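Local coordinates for protein SalCYP truncation (Salinispora tropica, PDB 7ABB) that binds heme c in a largely helical, cytochrome P450-type fold, its iron held from one side by a sulfur of the chain, at residues A[343-346]-A[347-351]; A[101-104]-A[105-109]; A[335-338]-A[339-343]. All coordinates share one frame; numbering follows the deposited sequence.

Interactions 1 and 3 both touch heme c, whereas interaction 2 stands back from it, the R103 side chain lying about 8 Å from the cofactor. Interaction 3 is the loop whose C342 SG binds the heme iron at 2.3 Å. It runs straight into interaction 1, the start of helix 345-362, with L343 shared between them. The two also pack side by side, R349 CZ approaching F335 CE2 at 3.5 Å and A345 CB approaching F335 CG at 3.6 Å. Interaction 2, the junction of helices 101-106 and 108-120, packs against A346, Y347 and A350 of that helix start, L107 CD1 lying 3.5 Å from Y347 CE1. Interactions 2 and 3 do not touch, their nearest atoms being about 8 Å apart.

Interaction 1. Residues A[343-346]-A[347-351]; sequences LGAA and YARAQ. With HEC (heme c), chain B.
G344 O takes the N-H of A348 at 2.8 Å in an almost linear bond, which closes the first turn of helix 345-362. The next two i to i+4 bonds follow in step, R349 N giving its hydrogen to A345 O at 2.9 Å and A350 N to A346 O at 3.0 Å. A water also serves the helix start: it accepts from Y347 N at 3.0 Å and lies within bonding distance of L343 O, to which it may donate. G344 is the N-cap. Glycine suits the place because a side chain there would run into the porphyrin; its CA comes to 3.6 Å from C3C of heme c. One turn on, the small A348 keeps the helix close to the same cofactor, with CB 3.6 Å from the heme CAB. R349 swings CG back beside its own N (chi1 -76°), bringing that methylene to 3.4 Å from A345 O. The extended chain carries the guanidinium outward, NH1 3.8 Å from A345 CB, and NE reaches a salt bridge with E273. The Y347 ring lies obliquely near the heme CBC, and its OH bonds to the carbonyl of N142. This is the start of the helix that follows the cysteine loop in P450s. Helix 86-95 flanks L343, while helix 130-147 packs on Y347 and Q351 and helix 108-120 on Y347 and A350.

Interaction 2. Residues A[101-104]-A[105-109]; sequences PQRA and RDLTP
Q102, R105 and D106 form a side-chain relay along the solvent-facing side of the short helix 101-106, just where the chain turns into helix 108-120. The Q102 amide is its centre. Its OE1 receives R105 NH2 at 2.7 Å, while its NE2 donates to D106 OD1 at 2.9 Å. A bend at chi2 (59°) turns the amide toward the next turn of the helix, where it can serve residues three and four positions ahead. Amide and guanidinium stand nearly perpendicular, 80° apart; OE1 lies close to the arginine plane, but the N-H meets it from above the carbonyl plane. The amide N-H likewise comes to the carboxylate from above. The R105 guanidinium meanwhile lays one face over the CA of Q102 and the carbonyl of P101.

Around the helix, R103 and L107 pair differently. L107 CD1 sits over the middle of the guanidinium face, 3.9 Å from CZ, which leaves the arginine N-H groups pointing outward in their plane; NH2 bonds to the carbonyls of W98 and A146. At the junction of the two helices, L107 N bonds to R103 O at 3.0 Å and only weakly to A104 O at 3.3 Å. T108 OG1 donates to that same A104 O at 2.7 Å, the threonine hydroxyl thus tying the start of helix 108-120 to helix 101-106.

Because Q102 supplies both an acceptor and a donor, it can link a positive and a negative side chain that do not bond directly. At this exposed surface solvent probably screens the charges of R105 and D106, and the crystal neighbours that touch both residues may influence their conformation.

Interaction 3. Residues A[335-338]-A[339-343]; sequences FGTG and HHQCL. With HEC (heme c), chain B.
F335 O accepts one nearly straight bond from the returning arm of its loop: C342 N donates to it at 2.9 Å, in the carbonyl plane and with an angle of 176° at the hydrogen. The CA-H of Q341 makes a separate, weaker contact with the same oxygen. The bond from C342 N sets the cysteine backbone, and SG, standing anti to N (chi1 180°), binds the heme iron at 2.3 Å. F335 shields the same place. Its CD1 packs 3.7 Å from C342 CB. Its ring edge meets the porphyrin, with CE1 3.5 Å from C3B of heme c, and the C342 sulfur lies obliquely to the ring, SG 5.1 Å from its centroid. F335, G338, C342 and, two residues on, G344 spell the FxxGxxxCxG signature of the cytochrome P450 cysteine-ligand loop. Both G336 and G338 have positive phi, which suits glycine; the latter opens a type I turn closed by Q341 N to G338 O at 3.2 Å, the donor above the carbonyl plane. A water accepts from H340 N at 2.9 Å and lies near T337 O, to which it may donate. Q341, extended beyond CG, crosses T337 obliquely, its NE2 3.7 Å from T337 CA. T337 OG1 is bonded to R57, and H340, lying by the heme propionates, is held through NE2 to the carbonyl of I83 while its ring meets that of H88.

Interaction 1. Residues A[343-346]-A[347-351]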
loop_
_atom_site.group_PDB
_atom_site.type_symbol
_atom_site.label_atom_id
_atom_site.label_comp_id
_atom_site.label_asym_id
_atom_site.label_seq_id
_atom_site.Cartn_x
_atom_site.Cartn_y
_atom_site.Cartn_z
ATOM N N LEU A 343 -8.677 -1.791 -2.249
ATOM C CA LEU A 343 -9.619 -2.624 -1.510
ATOM C C LEU A 343 -9.289 -2.683 -0.025
ATOM O O LEU A 343 -10.189 -2.790 0.815
ATOM C CB LEU A 343 -9.584 -4.027 -2.111
ATOM C CG LEU A 343 -10.509 -5.102 -1.524
ATOM C CD1 LEU A 343 -11.970 -4.762 -1.799
ATOM C CD2 LEU A 343 -10.152 -6.435 -2.169
ATOM N N GLY A 344 -8.023 -2.615 0.302
ATOM C CA GLY A 344 -7.543 -2.784 1.662
ATOM C C GLY A 344 -7.398 -1.505 2.453
ATOM O O GLY A 344 -6.784 -1.541 3.531
ATOM N N ALA A 345 -7.973 -0.386 1.992
ATOM C CA ALA A 345 -7.677 0.896 2.623
ATOM C C ALA A 345 -8.093 0.924 4.097
ATOM O O ALA A 345 -7.321 1.370 4.953
ATOM C CB ALA A 345 -8.347 2.021 1.846
ATOM N N ALA A 346 -9.327 0.520 4.408
ATOM C CA ALA A 346 -9.775 0.530 5.798
ATOM C C ALA A 346 -8.894 -0.370 6.649
ATOM O O ALA A 346 -8.576 -0.041 7.804
ATOM C CB ALA A 346 -11.231 0.089 5.914
ATOM N N TYR A 347 -8.473 -1.508 6.093
ATOM C CA TYR A 347 -7.688 -2.462 6.881
ATOM C C TYR A 347 -6.286 -1.922 7.111
ATOM O O TYR A 347 -5.732 -2.081 8.205
ATOM C CB TYR A 347 -7.639 -3.829 6.182
ATOM C CG TYR A 347 -7.329 -4.986 7.110
ATOM C CD1 TYR A 347 -8.098 -5.197 8.232
ATOM C CD2 TYR A 347 -6.314 -5.877 6.827
ATOM C CE1 TYR A 347 -7.845 -6.253 9.084
ATOM C CE2 TYR A 347 -6.050 -6.952 7.675
ATOM C CZ TYR A 347 -6.821 -7.125 8.803
ATOM O OH TYR A 347 -6.597 -8.181 9.672
ATOM N N ALA A 348 -5.692 -1.323 6.082
ATOM C CA ALA A 348 -4.379 -0.696 6.232
ATOM C C ALA A 348 -4.422 0.405 7.280
ATOM O O ALA A 348 -3.550 0.477 8.156
ATOM C CB ALA A 348 -3.911 -0.145 4.880
ATOM N N ARG A 349 -5.423 1.284 7.209
ATOM C CA ARG A 349 -5.584 2.335 8.210
ATOM C C ARG A 349 -5.654 1.754 9.625
ATOM O O ARG A 349 -5.024 2.272 10.558
ATOM C CB ARG A 349 -6.837 3.143 7.911
ATOM C CG ARG A 349 -6.693 4.124 6.768
ATOM C CD ARG A 349 -8.019 4.754 6.445
ATOM N NE ARG A 349 -7.794 5.935 5.627
ATOM C CZ ARG A 349 -8.241 6.110 4.394
ATOM N NH1 ARG A 349 -9.004 5.208 3.781
ATOM N NH2 ARG A 349 -7.929 7.244 3.750
ATOM N N ALA A 350 -6.472 0.719 9.809
ATOM C CA ALA A 350 -6.609 0.119 11.140
ATOM C C ALA A 350 -5.279 -0.442 11.614
ATOM O O ALA A 350 -4.913 -0.294 12.788
ATOM C CB ALA A 350 -7.687 -0.970 11.130
ATOM N N GLN A 351 -4.530 -1.084 10.721
ATOM C CA GLN A 351 -3.250 -1.660 11.135
ATOM C C GLN A 351 -2.244 -0.585 11.530
ATOM O O GLN A 351 -1.492 -0.769 12.508
ATOM C CB GLN A 351 -2.665 -2.509 10.018
ATOM C CG GLN A 351 -3.427 -3.777 9.744
ATOM C CD GLN A 351 -2.805 -4.544 8.634
ATOM O OE1 GLN A 351 -1.786 -5.183 8.831
ATOM N NE2 GLN A 351 -3.408 -4.480 7.440
HETATM FE FE HEC B . -3.983 -1.478 -1.829
HETATM C CHA HEC B . -5.175 -1.258 -5.050
HETATM C CHB HEC B . -2.412 1.533 -2.276
HETATM C CHC HEC B . -2.817 -1.657 1.391
HETATM C CHD HEC B . -5.235 -4.629 -1.522
HETATM N NA HEC B . -3.817 -0.161 -3.347
HETATM C C1A HEC B . -4.424 -0.212 -4.602
HETATM C C2A HEC B . -4.138 0.976 -5.380
HETATM C C3A HEC B . -3.375 1.744 -4.581
HETATM C C4A HEC B . -3.167 1.057 -3.330
HETATM C CMA HEC B . -2.761 3.119 -4.899
HETATM C CAA HEC B . -4.656 1.308 -6.825
HETATM C CBA HEC B . -3.758 0.783 -7.939
HETATM C CGA HEC B . -4.317 1.204 -9.288
HETATM O O1A HEC B . -3.725 0.723 -10.281
HETATM O O2A HEC B . -5.306 1.983 -9.315
HETATM N NB HEC B . -2.795 -0.327 -0.688
HETATM C C1B HEC B . -2.281 0.908 -1.037
HETATM C C2B HEC B . -1.608 1.434 0.113
HETATM C C3B HEC B . -1.745 0.563 1.130
HETATM C C4B HEC B . -2.465 -0.562 0.644
HETATM C CMB HEC B . -0.922 2.814 0.070
HETATM C CAB HEC B . -1.251 0.549 2.553
HETATM C CBB HEC B . -0.763 1.849 3.103
HETATM N NC HEC B . -4.000 -2.898 -0.369
HETATM C C1C HEC B . -3.540 -2.723 0.916
HETATM C C2C HEC B . -3.908 -3.869 1.705
HETATM C C3C HEC B . -4.597 -4.720 0.912
HETATM C C4C HEC B . -4.637 -4.117 -0.399
HETATM C CMC HEC B . -3.574 -4.017 3.190
HETATM C CAC HEC B . -5.203 -6.104 1.198
HETATM C CBC HEC B . -5.493 -6.518 2.641
HETATM N ND HEC B . -4.976 -2.697 -3.059
HETATM C C1D HEC B . -5.402 -3.976 -2.701
HETATM C C2D HEC B . -6.107 -4.532 -3.812
HETATM C C3D HEC B . -6.101 -3.527 -4.910
HETATM C C4D HEC B . -5.393 -2.398 -4.346
HETATM C CMD HEC B . -6.732 -5.932 -3.852
HETATM C CAD HEC B . -6.717 -3.647 -6.314
HETATM C CBD HEC B . -8.114 -3.078 -6.251
HETATM C CGD HEC B . -8.737 -3.074 -7.633
HETATM O O1D HEC B . -9.972 -2.912 -7.735
HETATM O O2D HEC B . -7.976 -3.236 -8.608
HETATM O O HOH W 1 -9.958 -2.719 3.839
#

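Interaction 2. Residues A[101-104]-A[105-109]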
loop_
_atom_site.group_PDB
_atom_site.type_symbol
_atom_site.label_atom_id
_atom_site.label_comp_id
_atom_site.label_asym_id
_atom_site.label_seq_id
_atom_site.Cartn_x
_atom_site.Cartn_y
_atom_site.Cartn_z
ATOM N N PRO A 101 -14.906 -0.933 6.376
ATOM C CA PRO A 101 -14.529 -0.390 7.684
ATOM C C PRO A 101 -15.077 -1.203 8.835
ATOM O O PRO A 101 -14.352 -1.410 9.821
ATOM C CB PRO A 101 -15.106 1.039 7.638
ATOM C CG PRO A 101 -15.125 1.373 6.213
ATOM C CD PRO A 101 -15.505 0.098 5.511
ATOM N N GLN A 102 -16.308 -1.706 8.747
ATOM C CA GLN A 102 -16.856 -2.498 9.847
ATOM C C GLN A 102 -16.059 -3.779 10.052
ATOM O O GLN A 102 -15.781 -4.164 11.196
ATOM C CB GLN A 102 -18.333 -2.821 9.615
ATOM C CG GLN A 102 -18.966 -3.571 10.790
ATOM C CD GLN A 102 -18.879 -2.785 12.104
ATOM O OE1 GLN A 102 -19.402 -1.675 12.214
ATOM N NE2 GLN A 102 -18.204 -3.359 13.101
ATOM N N ARG A 103 -15.672 -4.459 8.966
ATOM C CA ARG A 103 -14.829 -5.642 9.120
ATOM C C ARG A 103 -13.502 -5.292 9.776
ATOM O O ARG A 103 -12.994 -6.048 10.606
ATOM C CB ARG A 103 -14.572 -6.319 7.771
ATOM C CG ARG A 103 -13.653 -7.564 7.905
ATOM C CD ARG A 103 -14.368 -8.823 7.551
ATOM N NE ARG A 103 -13.692 -10.066 7.927
ATOM C CZ ARG A 103 -12.640 -10.605 7.315
ATOM N NH1 ARG A 103 -12.198 -11.776 7.757
ATOM N NH2 ARG A 103 -12.010 -9.997 6.304
ATOM N N ALA A 104 -12.905 -4.164 9.395
ATOM C CA ALA A 104 -11.647 -3.760 10.021
ATOM C C ALA A 104 -11.826 -3.556 11.519
ATOM O O ALA A 104 -10.962 -3.956 12.314
ATOM C CB ALA A 104 -11.138 -2.485 9.369
ATOM N N ARG A 105 -12.938 -2.934 11.921
ATOM C CA ARG A 105 -13.230 -2.773 13.339
ATOM C C ARG A 105 -13.415 -4.124 14.011
ATOM O O ARG A 105 -12.910 -4.350 15.118
ATOM C CB ARG A 105 -14.478 -1.904 13.532
ATOM C CG ARG A 105 -14.272 -0.464 13.095
ATOM C CD ARG A 105 -15.374 0.455 13.594
ATOM N NE ARG A 105 -16.653 0.219 12.926
ATOM C CZ ARG A 105 -17.037 0.805 11.788
ATOM N NH1 ARG A 105 -16.245 1.664 11.159
ATOM N NH2 ARG A 105 -18.227 0.524 11.271
ATOM N N ASP A 106 -14.116 -5.041 13.346
ATOM C CA ASP A 106 -14.341 -6.371 13.919
ATOM C C ASP A 106 -13.021 -7.071 14.219
ATOM O O ASP A 106 -12.917 -7.817 15.201
ATOM C CB ASP A 106 -15.182 -7.228 12.963
ATOM C CG ASP A 106 -16.634 -6.803 12.907
ATOM O OD1 ASP A 106 -17.083 -5.986 13.735
ATOM O OD2 ASP A 106 -17.348 -7.319 12.016
ATOM N N LEU A 107 -12.015 -6.860 13.373
ATOM C CA LEU A 107 -10.717 -7.498 13.471
ATOM C C LEU A 107 -9.732 -6.703 14.316
ATOM O O LEU A 107 -8.622 -7.188 14.552
ATOM C CB LEU A 107 -10.129 -7.711 12.076
ATOM C CG LEU A 107 -10.890 -8.672 11.148
ATOM C CD1 LEU A 107 -10.308 -8.638 9.763
ATOM C CD2 LEU A 107 -10.824 -10.067 11.684
ATOM N N THR A 108 -10.128 -5.541 14.824
ATOM C CA THR A 108 -9.136 -4.690 15.482
ATOM C C THR A 108 -8.687 -5.247 16.834
ATOM O O THR A 108 -7.503 -5.130 17.162
ATOM C CB THR A 108 -9.674 -3.261 15.597
ATOM O OG1 THR A 108 -9.692 -2.683 14.296
ATOM C CG2 THR A 108 -8.777 -2.387 16.476
ATOM N N PRO A 109 -9.537 -5.887 17.646
ATOM C CA PRO A 109 -8.991 -6.499 18.869
ATOM C C PRO A 109 -7.870 -7.483 18.573
ATOM O O PRO A 109 -6.863 -7.520 19.294
ATOM C CB PRO A 109 -10.231 -7.130 19.515
ATOM C CG PRO A 109 -11.353 -6.208 19.076
ATOM C CD PRO A 109 -11.011 -5.918 17.644
#

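Interaction 3. Residues A[335-338]-A[339-343]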
loop_
_atom_site.group_PDB
_atom_site.type_symbol
_atom_site.label_atom_id
_atom_site.label_comp_id
_atom_site.label_asym_id
_atom_site.label_seq_id
_atom_site.Cartn_x
_atom_site.Cartn_y
_atom_site.Cartn_z
ATOM N N PHE A 335 -4.484 6.023 -1.485
ATOM C CA PHE A 335 -5.061 4.735 -1.853
ATOM C C PHE A 335 -5.628 4.748 -3.268
ATOM O O PHE A 335 -6.433 3.879 -3.623
ATOM C CB PHE A 335 -6.158 4.351 -0.861
ATOM C CG PHE A 335 -5.639 4.039 0.522
ATOM C CD1 PHE A 335 -4.881 2.906 0.761
ATOM C CD2 PHE A 335 -5.922 4.895 1.569
ATOM C CE1 PHE A 335 -4.416 2.622 2.038
ATOM C CE2 PHE A 335 -5.469 4.618 2.850
ATOM C CZ PHE A 335 -4.710 3.486 3.079
ATOM N N GLY A 336 -5.246 5.721 -4.083
ATOM C CA GLY A 336 -5.836 5.880 -5.381
ATOM C C GLY A 336 -7.228 6.477 -5.310
ATOM O O GLY A 336 -7.694 6.953 -4.276
ATOM N N THR A 337 -7.906 6.428 -6.443
ATOM C CA THR A 337 -9.285 6.889 -6.541
ATOM C C THR A 337 -9.872 6.241 -7.793
ATOM O O THR A 337 -9.172 5.541 -8.523
ATOM C CB THR A 337 -9.352 8.424 -6.512
ATOM O OG1 THR A 337 -10.718 8.840 -6.454
ATOM C CG2 THR A 337 -8.674 9.056 -7.713
ATOM N N GLY A 338 -11.160 6.458 -8.036
ATOM C CA GLY A 338 -11.806 5.760 -9.127
ATOM C C GLY A 338 -12.084 4.308 -8.772
ATOM O O GLY A 338 -12.033 3.915 -7.617
ATOM N N HIS A 339 -12.321 3.498 -9.804
ATOM C CA HIS A 339 -12.879 2.161 -9.581
ATOM C C HIS A 339 -11.877 1.212 -8.967
ATOM O O HIS A 339 -12.278 0.239 -8.308
ATOM C CB HIS A 339 -13.357 1.588 -10.901
ATOM C CG HIS A 339 -14.611 2.225 -11.407
ATOM N ND1 HIS A 339 -15.685 2.504 -10.589
ATOM C CD2 HIS A 339 -14.948 2.672 -12.638
ATOM C CE1 HIS A 339 -16.642 3.070 -11.304
ATOM N NE2 HIS A 339 -16.219 3.188 -12.550
ATOM N N HIS A 340 -10.582 1.445 -9.166
ATOM C CA HIS A 340 -9.558 0.557 -8.635
ATOM C C HIS A 340 -9.005 0.996 -7.278
ATOM O O HIS A 340 -8.027 0.407 -6.784
ATOM C CB HIS A 340 -8.440 0.402 -9.668
ATOM C CG HIS A 340 -8.803 -0.524 -10.783
ATOM N ND1 HIS A 340 -9.481 -0.123 -11.916
ATOM C CD2 HIS A 340 -8.615 -1.855 -10.912
ATOM C CE1 HIS A 340 -9.683 -1.172 -12.697
ATOM N NE2 HIS A 340 -9.156 -2.234 -12.109
ATOM N N GLN A 341 -9.632 1.989 -6.646
ATOM C CA GLN A 341 -9.190 2.486 -5.342
ATOM C C GLN A 341 -8.988 1.318 -4.374
ATOM O O GLN A 341 -9.791 0.391 -4.333
ATOM C CB GLN A 341 -10.245 3.462 -4.794
ATOM C CG GLN A 341 -9.902 4.231 -3.520
ATOM C CD GLN A 341 -11.110 5.034 -3.054
ATOM O OE1 GLN A 341 -12.072 4.478 -2.526
ATOM N NE2 GLN A 341 -11.091 6.336 -3.308
ATOM N N CYS A 342 -7.919 1.368 -3.596
ATOM C CA CYS A 342 -7.458 0.237 -2.786
ATOM C C CYS A 342 -8.576 -0.475 -2.027
ATOM O O CYS A 342 -9.282 0.134 -1.220
ATOM C CB CYS A 342 -6.419 0.739 -1.792
ATOM S SG CYS A 342 -5.763 -0.573 -0.741
ATOM N N LEU A 343 -8.677 -1.791 -2.249
ATOM C CA LEU A 343 -9.619 -2.624 -1.510
ATOM C C LEU A 343 -9.289 -2.683 -0.025
ATOM O O LEU A 343 -10.189 -2.790 0.815
ATOM C CB LEU A 343 -9.584 -4.027 -2.111
ATOM C CG LEU A 343 -10.509 -5.102 -1.524
ATOM C CD1 LEU A 343 -11.970 -4.762 -1.799
ATOM C CD2 LEU A 343 -10.152 -6.435 -2.169
HETATM FE FE HEC B . -3.983 -1.478 -1.829
HETATM C CHA HEC B . -5.175 -1.258 -5.050
HETATM C CHB HEC B . -2.412 1.533 -2.276
HETATM C CHC HEC B . -2.817 -1.657 1.391
HETATM C CHD HEC B . -5.235 -4.629 -1.522
HETATM N NA HEC B . -3.817 -0.161 -3.347
HETATM C C1A HEC B . -4.424 -0.212 -4.602
HETATM C C2A HEC B . -4.138 0.976 -5.380
HETATM C C3A HEC B . -3.375 1.744 -4.581
HETATM C C4A HEC B . -3.167 1.057 -3.330
HETATM C CMA HEC B . -2.761 3.119 -4.899
HETATM C CAA HEC B . -4.656 1.308 -6.825
HETATM C CBA HEC B . -3.758 0.783 -7.939
HETATM C CGA HEC B . -4.317 1.204 -9.288
HETATM O O1A HEC B . -3.725 0.723 -10.281
HETATM O O2A HEC B . -5.306 1.983 -9.315
HETATM N NB HEC B . -2.795 -0.327 -0.688
HETATM C C1B HEC B . -2.281 0.908 -1.037
HETATM C C2B HEC B . -1.608 1.434 0.113
HETATM C C3B HEC B . -1.745 0.563 1.130
HETATM C C4B HEC B . -2.465 -0.562 0.644
HETATM C CMB HEC B . -0.922 2.814 0.070
HETATM C CAB HEC B . -1.251 0.549 2.553
HETATM C CBB HEC B . -0.763 1.849 3.103
HETATM N NC HEC B . -4.000 -2.898 -0.369
HETATM C C1C HEC B . -3.540 -2.723 0.916
HETATM C C2C HEC B . -3.908 -3.869 1.705
HETATM C C3C HEC B . -4.597 -4.720 0.912
HETATM C C4C HEC B . -4.637 -4.117 -0.399
HETATM C CMC HEC B . -3.574 -4.017 3.190
HETATM C CAC HEC B . -5.203 -6.104 1.198
HETATM C CBC HEC B . -5.493 -6.518 2.641
HETATM N ND HEC B . -4.976 -2.697 -3.059
HETATM C C1D HEC B . -5.402 -3.976 -2.701
HETATM C C2D HEC B . -6.107 -4.532 -3.812
HETATM C C3D HEC B . -6.101 -3.527 -4.910
HETATM C C4D HEC B . -5.393 -2.398 -4.346
HETATM C CMD HEC B . -6.732 -5.932 -3.852
HETATM C CAD HEC B . -6.717 -3.647 -6.314
HETATM C CBD HEC B . -8.114 -3.078 -6.251
HETATM C CGD HEC B . -8.737 -3.074 -7.633
HETATM O O1D HEC B . -9.972 -2.912 -7.735
HETATM O O2D HEC B . -7.976 -3.236 -8.608
HETATM O O HOH W 2 -9.077 3.597 -10.398
#